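Local atomic coordinates of putative type VI secretion protein (Escherichia coli, PDB entry 6SKI), a protein that probably hydrolyses phospholipids as a toxic effector of the type VI secretion system, and is loaded onto the system's VgrG spike. Residues T46-E51 with R96-N101; G40-G45 with W104-Y109; F256-G261 with I511-P516. All blocks are in the same frame, centred on the assembly; numbering follows the deposited sequence.

In the fold
Interactions 1 and 2 are neighbours in the α/β core, beside the probable catalytic triad, with centres about 13 Å apart; along the chain interaction 1 is nested inside the loop that interaction 2 closes. Strand 22-43 runs on into loop 46-51, while loop 96-101 leads into helix 101-108, which supplies the other side of interaction 2. A probable hydrogen bond between Ser100 and Asp44 stitches the two together. Interaction 3 comes later in the chain, about 28 Å from interaction 1 and 35 Å from interaction 2 between centres. Interactions 1 and 2 thus hold the end of strand 22-43 and its following loop, while interaction 3 ties the periphery of the core to the C-terminal part.

Interaction 1 of 3, residues T46-E51 with R96-N101; sequences TGNNRE and RGYYSN
Arg96 reaches along the 46-51 loop with CG anti to the backbone N (chi1 -166°) and its chain extended as far as NE. Its CB starts 3.9 Å from CG of Arg50 and lies over one face of that residue's guanidinium. CG then rests against the peptide of Asn49, 3.7 Å from Asn49 C, and CD passes on toward Asn48. At the tip, NE comes within 3.1 Å of Asn48 O, while Asn49 CA sits over the centre of one guanidinium face. NH1 lies beside Arg50 NH1, two like charges side by side with no bond between them. The backbones add one weak but straight bond, Gly97 N to Asn49 O at 3.3 Å. Beyond it, Asn48 centres an inverse gamma turn, and its amide stands almost upright on the Tyr99 ring, the planes 88° apart. Ser100 turns its hydroxyl to Asp44. The 46-51 loop leaves strand 22-43, next to the strand that leads to Ser197, with Thr46 near a probable Ser197-His310-Asp245 triad. This is consistent with the position of the oxyanion-hole loop in α/β hydrolases.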
loop_
_atom_site.group_PDB
_atom_site.type_symbol
_atom_site.label_atom_id
_atom_site.label_comp_id
_atom_site.label_asym_id
_atom_site.label_seq_id
_atom_site.Cartn_x
_atom_site.Cartn_y
_atom_site.Cartn_z
ATOM N N THR A 46 -4.632 -2.703 0.243
ATOM C CA THR A 46 -6.063 -2.881 0.109
ATOM C C THR A 46 -6.772 -1.773 0.882
ATOM O O THR A 46 -6.282 -1.277 1.901
ATOM C CB THR A 46 -6.490 -4.259 0.611
ATOM O OG1 THR A 46 -5.518 -5.231 0.212
ATOM C CG2 THR A 46 -7.831 -4.642 0.018
ATOM N N GLY A 47 -7.932 -1.375 0.382
ATOM C CA GLY A 47 -8.665 -0.304 1.023
ATOM C C GLY A 47 -10.099 -0.698 1.274
ATOM O O GLY A 47 -10.362 -1.754 1.854
ATOM N N ASN A 48 -11.042 0.131 0.830
ATOM C CA ASN A 48 -12.460 -0.205 0.920
ATOM C C ASN A 48 -12.832 -1.148 -0.227
ATOM O O ASN A 48 -13.786 -0.938 -0.976
ATOM C CB ASN A 48 -13.301 1.063 0.909
ATOM C CG ASN A 48 -14.404 1.034 1.939
ATOM O OD1 ASN A 48 -14.912 -0.028 2.289
ATOM N ND2 ASN A 48 -14.777 2.203 2.438
ATOM N N ASN A 49 -12.044 -2.214 -0.343
ATOM C CA ASN A 49 -12.147 -3.154 -1.446
ATOM C C ASN A 49 -11.876 -4.553 -0.923
ATOM O O ASN A 49 -11.276 -4.734 0.139
ATOM C CB ASN A 49 -11.154 -2.827 -2.570
ATOM C CG ASN A 49 -11.306 -1.419 -3.096
ATOM O OD1 ASN A 49 -10.319 -0.720 -3.314
ATOM N ND2 ASN A 49 -12.544 -0.998 -3.313
ATOM N N ARG A 50 -12.324 -5.543 -1.682
ATOM C CA ARG A 50 -11.970 -6.924 -1.412
ATOM C C ARG A 50 -10.682 -7.284 -2.140
ATOM O O ARG A 50 -10.321 -6.681 -3.152
ATOM C CB ARG A 50 -13.091 -7.869 -1.839
ATOM C CG ARG A 50 -14.440 -7.539 -1.239
ATOM C CD ARG A 50 -15.502 -8.512 -1.710
ATOM N NE ARG A 50 -16.429 -8.862 -0.640
ATOM C CZ ARG A 50 -17.421 -8.082 -0.219
ATOM N NH1 ARG A 50 -17.624 -6.898 -0.782
ATOM N NH2 ARG A 50 -18.211 -8.487 0.764
ATOM N N GLU A 51 -9.985 -8.280 -1.608
ATOM C CA GLU A 51 -8.777 -8.778 -2.247
ATOM C C GLU A 51 -9.150 -9.673 -3.420
ATOM O O GLU A 51 -10.058 -10.503 -3.321
ATOM C CB GLU A 51 -7.930 -9.551 -1.238
ATOM C CG GLU A 51 -6.455 -9.583 -1.561
ATOM C CD GLU A 51 -5.653 -10.328 -0.517
ATOM O OE1 GLU A 51 -6.266 -10.960 0.367
ATOM O OE2 GLU A 51 -4.408 -10.281 -0.577
ATOM N N ARG A 96 -14.111 -7.556 3.108
ATOM C CA ARG A 96 -13.892 -6.226 2.563
ATOM C C ARG A 96 -13.318 -5.327 3.645
ATOM O O ARG A 96 -13.838 -5.278 4.764
ATOM C CB ARG A 96 -15.185 -5.617 2.023
ATOM C CG ARG A 96 -14.950 -4.400 1.151
ATOM C CD ARG A 96 -16.183 -3.517 1.066
ATOM N NE ARG A 96 -16.163 -2.641 -0.101
ATOM C CZ ARG A 96 -16.213 -3.055 -1.365
ATOM N NH1 ARG A 96 -16.309 -4.347 -1.650
ATOM N NH2 ARG A 96 -16.184 -2.170 -2.350
ATOM N N GLY A 97 -12.250 -4.607 3.305
ATOM C CA GLY A 97 -11.605 -3.721 4.246
ATOM C C GLY A 97 -12.243 -2.349 4.278
ATOM O O GLY A 97 -13.207 -2.053 3.576
ATOM N N TYR A 98 -11.683 -1.499 5.123
ATOM C CA TYR A 98 -12.124 -0.124 5.278
ATOM C C TYR A 98 -11.078 0.800 4.669
ATOM O O TYR A 98 -10.054 0.358 4.148
ATOM C CB TYR A 98 -12.366 0.188 6.756
ATOM C CG TYR A 98 -13.169 1.437 7.024
ATOM C CD1 TYR A 98 -14.393 1.645 6.415
ATOM C CD2 TYR A 98 -12.707 2.401 7.906
ATOM C CE1 TYR A 98 -15.127 2.782 6.666
ATOM C CE2 TYR A 98 -13.434 3.538 8.164
ATOM C CZ TYR A 98 -14.644 3.724 7.543
ATOM O OH TYR A 98 -15.372 4.860 7.799
ATOM N N TYR A 99 -11.351 2.097 4.731
ATOM C CA TYR A 99 -10.402 3.081 4.238
ATOM C C TYR A 99 -9.092 2.977 5.005
ATOM O O TYR A 99 -9.079 2.897 6.235
ATOM C CB TYR A 99 -10.990 4.481 4.381
ATOM C CG TYR A 99 -12.125 4.754 3.431
ATOM C CD1 TYR A 99 -11.999 4.485 2.078
ATOM C CD2 TYR A 99 -13.326 5.271 3.887
ATOM C CE1 TYR A 99 -13.033 4.730 1.206
ATOM C CE2 TYR A 99 -14.368 5.518 3.022
ATOM C CZ TYR A 99 -14.216 5.247 1.681
ATOM O OH TYR A 99 -15.253 5.492 0.811
ATOM N N SER A 100 -7.986 2.970 4.272
ATOM C CA SER A 100 -6.671 2.882 4.890
ATOM C C SER A 100 -6.229 4.276 5.313
ATOM O O SER A 100 -6.953 5.261 5.155
ATOM C CB SER A 100 -5.673 2.240 3.935
ATOM O OG SER A 100 -5.905 2.657 2.604
ATOM N N ASN A 101 -5.017 4.380 5.844
ATOM C CA ASN A 101 -4.465 5.673 6.205
ATOM C C ASN A 101 -3.906 6.408 5.001
ATOM O O ASN A 101 -3.732 7.627 5.062
ATOM C CB ASN A 101 -3.368 5.502 7.256
ATOM C CG ASN A 101 -3.914 5.443 8.660
ATOM O OD1 ASN A 101 -5.071 5.777 8.900
ATOM N ND2 ASN A 101 -3.088 5.008 9.597
#

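Interaction 2 of 3, residues G40-G45 with W104-Y109; sequences GIFFDG and WLNILY
Strand residues 40-43 run past the last turn of helix 101-108, with the backbones closest at Phe42 and Asn106, whose CA atoms are 6.6 Å apart. Tyr109 is the first residue to leave the helical conformation, and there the chain comes alongside Gly40. Phe42 fills the gap, its CG anti to the carbonyl carbon (chi1 -70°). The helix backbone lies on one face of its ring: Asn106 CA makes a CH-pi contact 3.9 Å from the ring centroid, almost on the ring normal. The Asn106 amide stands nearly perpendicular to that ring. At the far end, Phe42 CZ points into Tyr109, 3.5 Å from its CD1. This is an offset edge-to-face pair, Phe42 giving the edge and Tyr109 the face, with ring centroids 5.2 Å apart and planes at 80°. Leu105 CB packs 3.5 Å from Phe42 CE2. Tyr109, with CG anti to its backbone N, extends across Gly40 CA, and its hydroxyl is hydrogen-bonded to Asp192. Strand 22-43 is flanked by the parallel strands 121-128 and 184-195; Phe194 of the latter also meets the Phe42 ring, and helix 416-431 packs on Leu105.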
loop_
_atom_site.group_PDB
_atom_site.type_symbol
_atom_site.label_atom_id
_atom_site.label_comp_id
_atom_site.label_asym_id
_atom_site.label_seq_id
_atom_site.Cartn_x
_atom_site.Cartn_y
_atom_site.Cartn_z
ATOM N N GLY A 40 2.027 14.679 -4.612
ATOM C CA GLY A 40 1.843 13.701 -3.565
ATOM C C GLY A 40 1.457 12.362 -4.140
ATOM O O GLY A 40 0.367 12.208 -4.693
ATOM N N ILE A 41 2.346 11.384 -4.019
ATOM C CA ILE A 41 2.133 10.054 -4.570
ATOM C C ILE A 41 1.654 9.170 -3.434
ATOM O O ILE A 41 2.336 9.033 -2.413
ATOM C CB ILE A 41 3.407 9.493 -5.214
ATOM C CG1 ILE A 41 4.161 10.602 -5.940
ATOM C CG2 ILE A 41 3.056 8.409 -6.199
ATOM C CD1 ILE A 41 3.538 10.988 -7.250
ATOM N N PHE A 42 0.477 8.579 -3.605
ATOM C CA PHE A 42 -0.182 7.827 -2.546
ATOM C C PHE A 42 -0.424 6.416 -3.053
ATOM O O PHE A 42 -1.359 6.181 -3.825
ATOM C CB PHE A 42 -1.487 8.503 -2.134
ATOM C CG PHE A 42 -1.288 9.795 -1.405
ATOM C CD1 PHE A 42 -1.375 10.998 -2.073
ATOM C CD2 PHE A 42 -1.028 9.808 -0.050
ATOM C CE1 PHE A 42 -1.189 12.181 -1.410
ATOM C CE2 PHE A 42 -0.847 10.995 0.616
ATOM C CZ PHE A 42 -0.926 12.179 -0.065
ATOM N N PHE A 43 0.411 5.485 -2.612
ATOM C CA PHE A 43 0.332 4.086 -3.006
ATOM C C PHE A 43 -0.435 3.355 -1.918
ATOM O O PHE A 43 0.070 3.180 -0.808
ATOM C CB PHE A 43 1.719 3.474 -3.160
ATOM C CG PHE A 43 2.478 3.932 -4.358
ATOM C CD1 PHE A 43 2.288 3.334 -5.585
ATOM C CD2 PHE A 43 3.436 4.913 -4.241
ATOM C CE1 PHE A 43 3.010 3.736 -6.676
ATOM C CE2 PHE A 43 4.160 5.315 -5.327
ATOM C CZ PHE A 43 3.948 4.727 -6.546
ATOM N N ASP A 44 -1.640 2.912 -2.227
ATOM C CA ASP A 44 -2.435 2.267 -1.200
ATOM C C ASP A 44 -2.145 0.773 -1.159
ATOM O O ASP A 44 -1.547 0.199 -2.070
ATOM C CB ASP A 44 -3.919 2.516 -1.449
ATOM C CG ASP A 44 -4.733 2.489 -0.180
ATOM O OD1 ASP A 44 -4.207 2.039 0.857
ATOM O OD2 ASP A 44 -5.901 2.920 -0.216
ATOM N N GLY A 45 -2.566 0.145 -0.074
ATOM C CA GLY A 45 -2.695 -1.292 -0.017
ATOM C C GLY A 45 -4.091 -1.696 -0.426
ATOM O O GLY A 45 -4.694 -1.096 -1.321
ATOM N N TRP A 104 -6.813 8.498 3.862
ATOM C CA TRP A 104 -6.999 9.695 4.671
ATOM C C TRP A 104 -5.892 10.707 4.424
ATOM O O TRP A 104 -6.136 11.916 4.445
ATOM C CB TRP A 104 -7.069 9.314 6.145
ATOM C CG TRP A 104 -8.248 8.469 6.467
ATOM C CD1 TRP A 104 -8.235 7.226 7.012
ATOM C CD2 TRP A 104 -9.623 8.802 6.259
ATOM N NE1 TRP A 104 -9.514 6.757 7.156
ATOM C CE2 TRP A 104 -10.387 7.709 6.701
ATOM C CE3 TRP A 104 -10.282 9.919 5.742
ATOM C CZ2 TRP A 104 -11.775 7.699 6.643
ATOM C CZ3 TRP A 104 -11.657 9.907 5.685
ATOM C CH2 TRP A 104 -12.390 8.805 6.132
ATOM N N LEU A 105 -4.666 10.234 4.201
ATOM C CA LEU A 105 -3.585 11.144 3.844
ATOM C C LEU A 105 -3.853 11.806 2.501
ATOM O O LEU A 105 -3.550 12.990 2.316
ATOM C CB LEU A 105 -2.259 10.391 3.814
ATOM C CG LEU A 105 -1.584 10.118 5.152
ATOM C CD1 LEU A 105 -0.418 9.181 4.949
ATOM C CD2 LEU A 105 -1.133 11.394 5.821
ATOM N N ASN A 106 -4.410 11.058 1.549
ATOM C CA ASN A 106 -4.791 11.636 0.267
ATOM C C ASN A 106 -5.878 12.687 0.446
ATOM O O ASN A 106 -5.805 13.778 -0.128
ATOM C CB ASN A 106 -5.247 10.529 -0.683
ATOM C CG ASN A 106 -5.411 11.010 -2.104
ATOM O OD1 ASN A 106 -4.435 11.212 -2.820
ATOM N ND2 ASN A 106 -6.654 11.191 -2.524
ATOM N N ILE A 107 -6.902 12.371 1.241
ATOM C CA ILE A 107 -7.980 13.326 1.488
ATOM C C ILE A 107 -7.457 14.567 2.197
ATOM O O ILE A 107 -7.954 15.677 1.970
ATOM C CB ILE A 107 -9.111 12.652 2.293
ATOM C CG1 ILE A 107 -9.747 11.514 1.494
ATOM C CG2 ILE A 107 -10.164 13.664 2.699
ATOM C CD1 ILE A 107 -9.893 11.796 0.019
ATOM N N LEU A 108 -6.430 14.416 3.031
ATOM C CA LEU A 108 -5.923 15.516 3.837
ATOM C C LEU A 108 -4.737 16.225 3.210
ATOM O O LEU A 108 -4.435 17.355 3.606
ATOM C CB LEU A 108 -5.518 15.013 5.225
ATOM C CG LEU A 108 -6.648 14.714 6.202
ATOM C CD1 LEU A 108 -6.090 14.078 7.455
ATOM C CD2 LEU A 108 -7.398 15.983 6.536
ATOM N N TYR A 109 -4.052 15.586 2.269
ATOM C CA TYR A 109 -3.005 16.251 1.508
ATOM C C TYR A 109 -3.573 17.502 0.862
ATOM O O TYR A 109 -4.540 17.427 0.100
ATOM C CB TYR A 109 -2.462 15.302 0.447
ATOM C CG TYR A 109 -1.163 15.726 -0.190
ATOM C CD1 TYR A 109 0.046 15.488 0.435
ATOM C CD2 TYR A 109 -1.148 16.348 -1.425
ATOM C CE1 TYR A 109 1.229 15.860 -0.153
ATOM C CE2 TYR A 109 0.030 16.725 -2.018
ATOM C CZ TYR A 109 1.215 16.480 -1.376
ATOM O OH TYR A 109 2.398 16.856 -1.961
#

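Interaction 3 of 3, residues F256-G261 with I511-P516; sequences FFDING and IHRFGP
Two loops of an α/β-hydrolase-like enzyme meet here. Loop 256-261 links core strands 237-243 and 278-284; in segment 511-516, residues His512 to Gly515 form a type I beta turn. Asp258 carries the polar part. Its CG is anti to the carbonyl carbon, which sends the carboxylate across to the other loop, where OD1 accepts the backbone N-H of Ile511 at 2.9 Å. That bond is nearly straight, 171° at the hydrogen, though the nitrogen approaches from above the carboxylate plane, 27° out of it. One carboxylate oxygen thus grips the main chain just where strand 509-511 ends. The other, OD2, faces the edge of the Arg513 guanidinium in a long salt bridge, 4.0 Å from NE, which should add only a modest electrostatic pull.

Beside this polar link, Ile511 forms the greasy part. Its CG1 comes to the edge of the Phe256 ring, 4.2 Å from CD1, and its CD1 meets CD1 of Ile259 tip to tip at 4.3 Å. The 256-261 loop closes on itself with a backbone bond, Asn260 N to Phe256 O at 3.0 Å, and Phe256 and Ile259 both reach Ile511. Further out, helix 144-154 packs on both loops: Ile150 touches Phe256 and Ile259, and Leu146 touches Ile511. Phe257 adds a backbone bond to Ile509. Arg513 bends at chi3, with carboxylate and guanidinium planes 62° apart, and its CD lies 3.5 Å from Asp258 OD2.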
loop_
_atom_site.group_PDB
_atom_site.type_symbol
_atom_site.label_atom_id
_atom_site.label_comp_id
_atom_site.label_asym_id
_atom_site.label_seq_id
_atom_site.Cartn_x
_atom_site.Cartn_y
_atom_site.Cartn_z
ATOM N N PHE A 256 4.462 -22.516 -7.025
ATOM C CA PHE A 256 3.482 -22.668 -8.091
ATOM C C PHE A 256 4.172 -23.276 -9.302
ATOM O O PHE A 256 5.073 -22.661 -9.878
ATOM C CB PHE A 256 2.855 -21.327 -8.459
ATOM C CG PHE A 256 1.866 -20.820 -7.458
ATOM C CD1 PHE A 256 0.522 -20.764 -7.768
ATOM C CD2 PHE A 256 2.279 -20.383 -6.216
ATOM C CE1 PHE A 256 -0.390 -20.295 -6.854
ATOM C CE2 PHE A 256 1.372 -19.911 -5.300
ATOM C CZ PHE A 256 0.038 -19.868 -5.620
ATOM N N PHE A 257 3.737 -24.473 -9.696
ATOM C CA PHE A 257 4.379 -25.169 -10.806
ATOM C C PHE A 257 4.280 -24.371 -12.099
ATOM O O PHE A 257 5.213 -24.369 -12.910
ATOM C CB PHE A 257 3.750 -26.548 -10.984
ATOM C CG PHE A 257 4.228 -27.280 -12.200
ATOM C CD1 PHE A 257 5.471 -27.881 -12.217
ATOM C CD2 PHE A 257 3.433 -27.368 -13.327
ATOM C CE1 PHE A 257 5.912 -28.550 -13.333
ATOM C CE2 PHE A 257 3.870 -28.035 -14.444
ATOM C CZ PHE A 257 5.110 -28.629 -14.448
ATOM N N ASP A 258 3.157 -23.686 -12.306
ATOM C CA ASP A 258 2.900 -23.057 -13.597
ATOM C C ASP A 258 3.809 -21.857 -13.838
ATOM O O ASP A 258 4.233 -21.617 -14.974
ATOM C CB ASP A 258 1.435 -22.638 -13.680
ATOM C CG ASP A 258 0.488 -23.788 -13.420
ATOM O OD1 ASP A 258 0.182 -24.046 -12.237
ATOM O OD2 ASP A 258 0.043 -24.430 -14.394
ATOM N N ILE A 259 4.118 -21.092 -12.793
ATOM C CA ILE A 259 4.686 -19.761 -12.954
ATOM C C ILE A 259 5.962 -19.542 -12.155
ATOM O O ILE A 259 6.509 -18.438 -12.192
ATOM C CB ILE A 259 3.651 -18.676 -12.600
ATOM C CG1 ILE A 259 3.067 -18.946 -11.217
ATOM C CG2 ILE A 259 2.548 -18.638 -13.640
ATOM C CD1 ILE A 259 1.890 -18.079 -10.878
ATOM N N ASN A 260 6.458 -20.548 -11.431
ATOM C CA ASN A 260 7.652 -20.328 -10.619
ATOM C C ASN A 260 8.889 -20.040 -11.459
ATOM O O ASN A 260 9.906 -19.603 -10.910
ATOM C CB ASN A 260 7.924 -21.526 -9.707
ATOM C CG ASN A 260 7.951 -22.840 -10.456
ATOM O OD1 ASN A 260 8.017 -22.874 -11.683
ATOM N ND2 ASN A 260 7.896 -23.937 -9.713
ATOM N N GLY A 261 8.830 -20.278 -12.770
ATOM C CA GLY A 261 9.984 -20.013 -13.612
ATOM C C GLY A 261 10.343 -18.542 -13.674
ATOM O O GLY A 261 11.520 -18.184 -13.768
ATOM N N ILE A 511 -2.222 -24.771 -10.799
ATOM C CA ILE A 511 -3.407 -23.993 -11.116
ATOM C C ILE A 511 -4.308 -24.795 -12.040
ATOM O O ILE A 511 -3.846 -25.422 -13.002
ATOM C CB ILE A 511 -3.009 -22.649 -11.745
ATOM C CG1 ILE A 511 -2.101 -21.871 -10.794
ATOM C CG2 ILE A 511 -4.233 -21.841 -12.101
ATOM C CD1 ILE A 511 -1.621 -20.560 -11.349
ATOM N N HIS A 512 -5.603 -24.792 -11.743
ATOM C CA HIS A 512 -6.580 -25.433 -12.612
ATOM C C HIS A 512 -6.792 -24.538 -13.823
ATOM O O HIS A 512 -7.548 -23.564 -13.763
ATOM C CB HIS A 512 -7.882 -25.683 -11.863
ATOM C CG HIS A 512 -7.829 -26.872 -10.958
ATOM N ND1 HIS A 512 -8.710 -27.057 -9.917
ATOM C CD2 HIS A 512 -6.994 -27.936 -10.941
ATOM C CE1 HIS A 512 -8.423 -28.188 -9.300
ATOM N NE2 HIS A 512 -7.386 -28.741 -9.900
ATOM N N ARG A 513 -6.128 -24.873 -14.924
ATOM C CA ARG A 513 -6.084 -24.020 -16.099
ATOM C C ARG A 513 -7.300 -24.178 -16.996
ATOM O O ARG A 513 -7.452 -23.407 -17.948
ATOM C CB ARG A 513 -4.811 -24.310 -16.897
ATOM C CG ARG A 513 -3.541 -23.941 -16.150
ATOM C CD ARG A 513 -2.287 -23.986 -17.017
ATOM N NE ARG A 513 -2.073 -25.279 -17.664
ATOM C CZ ARG A 513 -2.463 -25.578 -18.898
ATOM N NH1 ARG A 513 -3.084 -24.670 -19.638
ATOM N NH2 ARG A 513 -2.224 -26.783 -19.397
ATOM N N PHE A 514 -8.167 -25.149 -16.716
ATOM C CA PHE A 514 -9.352 -25.396 -17.526
ATOM C C PHE A 514 -10.639 -25.201 -16.737
ATOM O O PHE A 514 -11.709 -25.607 -17.206
ATOM C CB PHE A 514 -9.297 -26.807 -18.114
ATOM C CG PHE A 514 -8.006 -27.114 -18.805
ATOM C CD1 PHE A 514 -7.239 -28.195 -18.414
ATOM C CD2 PHE A 514 -7.549 -26.309 -19.831
ATOM C CE1 PHE A 514 -6.044 -28.474 -19.040
ATOM C CE2 PHE A 514 -6.356 -26.584 -20.461
ATOM C CZ PHE A 514 -5.603 -27.668 -20.064
ATOM N N GLY A 515 -10.563 -24.595 -15.557
ATOM C CA GLY A 515 -11.714 -24.429 -14.705
ATOM C C GLY A 515 -11.614 -25.289 -13.465
ATOM O O GLY A 515 -10.815 -26.227 -13.397
ATOM N N PRO A 516 -12.422 -24.980 -12.453
ATOM C CA PRO A 516 -12.373 -25.758 -11.210
ATOM C C PRO A 516 -12.795 -27.200 -11.435
ATOM O O PRO A 516 -13.735 -27.486 -12.179
ATOM C CB PRO A 516 -13.353 -25.016 -10.295
ATOM C CG PRO A 516 -14.290 -24.340 -11.235
ATOM C CD PRO A 516 -13.440 -23.919 -12.396
#